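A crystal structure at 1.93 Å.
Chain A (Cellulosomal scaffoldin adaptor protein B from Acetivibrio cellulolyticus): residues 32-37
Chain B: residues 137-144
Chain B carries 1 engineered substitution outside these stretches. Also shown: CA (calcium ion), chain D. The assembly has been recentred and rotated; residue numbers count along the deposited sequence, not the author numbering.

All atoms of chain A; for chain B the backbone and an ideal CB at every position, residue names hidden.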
# COMPACT_ATOMS: atom_id res chain seq x y z
N PHE A 32 -1.96 -7.21 12.28
CA PHE A 32 -2.21 -7.38 10.85
C PHE A 32 -3.34 -6.46 10.38
O PHE A 32 -4.40 -6.40 11.02
CB PHE A 32 -2.56 -8.85 10.57
CG PHE A 32 -3.11 -9.11 9.20
CD1 PHE A 32 -2.27 -9.23 8.11
CD2 PHE A 32 -4.48 -9.29 9.01
CE1 PHE A 32 -2.77 -9.49 6.85
CE2 PHE A 32 -4.99 -9.55 7.75
CZ PHE A 32 -4.14 -9.65 6.67
N SER A 33 -3.09 -5.73 9.29
CA SER A 33 -4.08 -4.79 8.73
C SER A 33 -4.41 -5.00 7.25
O SER A 33 -5.28 -4.33 6.71
CB SER A 33 -3.58 -3.35 8.92
OG SER A 33 -2.45 -3.11 8.11
N GLY A 34 -3.74 -5.92 6.56
CA GLY A 34 -4.07 -6.18 5.17
C GLY A 34 -3.10 -7.11 4.51
O GLY A 34 -1.95 -7.24 4.96
N TYR A 35 -3.55 -7.76 3.44
CA TYR A 35 -2.70 -8.64 2.63
C TYR A 35 -2.82 -8.25 1.16
O TYR A 35 -3.80 -7.65 0.74
CB TYR A 35 -3.13 -10.11 2.80
CG TYR A 35 -4.39 -10.43 2.05
CD1 TYR A 35 -4.35 -10.80 0.72
CD2 TYR A 35 -5.63 -10.28 2.65
CE1 TYR A 35 -5.51 -11.05 0.01
CE2 TYR A 35 -6.79 -10.53 1.94
CZ TYR A 35 -6.73 -10.90 0.62
OH TYR A 35 -7.88 -11.14 -0.10
N GLN A 36 -1.79 -8.62 0.40
CA GLN A 36 -1.87 -8.70 -1.06
C GLN A 36 -1.11 -9.98 -1.43
O GLN A 36 -0.00 -10.21 -0.92
CB GLN A 36 -1.23 -7.49 -1.75
CG GLN A 36 -1.30 -7.55 -3.27
CD GLN A 36 -0.81 -6.29 -3.97
OE1 GLN A 36 -0.21 -5.40 -3.35
NE2 GLN A 36 -1.04 -6.22 -5.27
N VAL A 37 -1.71 -10.81 -2.28
CA VAL A 37 -1.06 -12.05 -2.70
C VAL A 37 -1.24 -12.27 -4.19
O VAL A 37 -2.25 -11.90 -4.80
CB VAL A 37 -1.59 -13.28 -1.94
CG1 VAL A 37 -1.17 -13.23 -0.48
CG2 VAL A 37 -3.10 -13.40 -2.05
N UNK B 137 2.44 0.10 -8.58
CA UNK B 137 1.29 0.61 -7.83
C UNK B 137 0.66 -0.62 -7.20
O UNK B 137 0.11 -1.47 -7.91
CB UNK B 137 0.30 1.38 -8.71
N UNK B 138 0.79 -0.72 -5.89
CA UNK B 138 0.44 -1.93 -5.15
C UNK B 138 -0.19 -1.53 -3.82
O UNK B 138 -0.47 -0.35 -3.60
CB UNK B 138 1.67 -2.82 -4.93
N UNK B 139 -0.42 -2.50 -2.94
CA UNK B 139 -1.04 -2.22 -1.64
C UNK B 139 -0.20 -1.28 -0.77
O UNK B 139 -0.76 -0.53 0.03
CB UNK B 139 -1.28 -3.53 -0.89
N UNK B 140 1.13 -1.32 -0.92
CA UNK B 140 2.00 -0.38 -0.20
C UNK B 140 1.59 1.08 -0.40
O UNK B 140 1.54 1.84 0.56
CB UNK B 140 3.45 -0.57 -0.65
N UNK B 141 1.32 1.45 -1.65
CA UNK B 141 0.92 2.82 -1.98
C UNK B 141 -0.40 3.17 -1.31
O UNK B 141 -0.55 4.27 -0.77
CB UNK B 141 0.80 3.00 -3.50
N UNK B 142 -1.34 2.24 -1.33
CA UNK B 142 -2.64 2.43 -0.69
C UNK B 142 -2.50 2.57 0.84
O UNK B 142 -3.15 3.42 1.46
CB UNK B 142 -3.56 1.26 -1.03
N UNK B 143 -1.65 1.74 1.46
CA UNK B 143 -1.45 1.78 2.92
C UNK B 143 -0.75 3.05 3.37
O UNK B 143 -0.97 3.52 4.49
CB UNK B 143 -0.64 0.57 3.38
N UNK B 144 0.08 3.64 2.50
CA UNK B 144 0.69 4.94 2.79
C UNK B 144 -0.39 5.99 3.01
O UNK B 144 -0.32 6.78 3.94
CB UNK B 144 1.62 5.37 1.65
CA CA D . 4.63 1.95 -5.23

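Position 137 precedes the helix with extended backbone angles, and its CB lies beyond the reach of the strand. Chain A sets no requirement here, though extended geometry favours a beta-branched residue. It is Ile B137.

Position 138 stands just before the first helical turn, with phi/psi of -142/-172°. Its CB points sideways to the strand, 3.6 Å from Gln A36 OE1, and the calcium ion lies nearby. An N-cap site usually takes serine, threonine, aspartate or asparagine, and a small side chain leaves the glutamine undisturbed. Ser B138 occupies it; its OG, in the p rotamer, lies 2.6 Å from a water that also binds the calcium.

At position 139 the backbone is decisive. The amide of a first-turn residue has no earlier helical carbonyl to satisfy it, and the side-chain carbonyl of Gln A36, extended with chi1 and chi2 both t, takes its place as acceptor: the 139 N donates to Gln A36 OE1 at 2.9 Å, with an angle of 161°. Any residue but proline could make this bond. The CB points toward the strand, and Gly A34, lacking a side chain, leaves room beyond it. A medium-sized aliphatic group such as leucine or methionine would suit. Of the chain B residues, Leu B139 has the most area covered by the strand, 69 Å²; its CD2 comes to 3.2 Å from Tyr A35 O and 4.3 Å from Gly A34 C.

Position 140 points sideways and meets no atom of the strand, so a polar residue is acceptable. It is Glu B140.

Position 141 is out of reach of the strand but near the calcium, which calls for an acidic side chain. Asp B141 binds the ion through OD1 at 2.5 Å and OD2 at 2.6 Å; OD2 also accepts a hydrogen bond from Ser B138 N at 2.8 Å, tying the metal site to the helix start.

Position 142 is out of reach, and many residues would serve. It is Val B142.

Position 143, one turn after 139, again points toward the strand, but no atom of the strand lies within 5.5 Å of its ideal CB. A long, flexible side chain can cross the gap; methionine fits well, and leucine would reach less far. Met B143, with all three chi angles m, brings CE to 3.2 Å from Ser A33 OG, a close nonpolar-to-polar approach.

Position 144 is out of reach. It is Ile B144, whose amide continues the helix by bonding to Glu B140 O.

Chain B 137-144: ISLEDVMI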
# COMPACT_ATOMS: atom_id res chain seq x y z
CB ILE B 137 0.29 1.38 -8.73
CG1 ILE B 137 1.00 2.60 -9.35
CG2 ILE B 137 -0.90 1.85 -7.90
CD1 ILE B 137 0.28 3.21 -10.53
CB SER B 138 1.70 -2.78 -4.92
OG SER B 138 2.69 -2.09 -4.19
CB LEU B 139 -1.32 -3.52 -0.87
CG LEU B 139 -2.12 -3.40 0.44
CD1 LEU B 139 -3.39 -2.58 0.25
CD2 LEU B 139 -2.45 -4.77 0.99
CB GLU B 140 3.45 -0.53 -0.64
CG GLU B 140 4.09 -1.77 -0.07
CD GLU B 140 5.48 -1.97 -0.58
OE1 GLU B 140 6.32 -1.07 -0.32
OE2 GLU B 140 5.72 -3.04 -1.22
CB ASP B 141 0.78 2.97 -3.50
CG ASP B 141 2.07 2.63 -4.22
OD1 ASP B 141 3.04 3.41 -4.08
OD2 ASP B 141 2.12 1.57 -4.88
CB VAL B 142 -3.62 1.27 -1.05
CG1 VAL B 142 -4.87 1.28 -0.17
CG2 VAL B 142 -3.99 1.34 -2.53
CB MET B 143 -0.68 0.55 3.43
CG MET B 143 -1.41 -0.78 3.25
SD MET B 143 -2.98 -0.90 4.12
CE MET B 143 -2.41 -0.88 5.81
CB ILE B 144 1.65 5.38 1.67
CG1 ILE B 144 2.93 4.55 1.72
CG2 ILE B 144 2.01 6.86 1.79
CD1 ILE B 144 3.79 4.70 0.48
O HOH W 1 4.44 -0.22 -4.12
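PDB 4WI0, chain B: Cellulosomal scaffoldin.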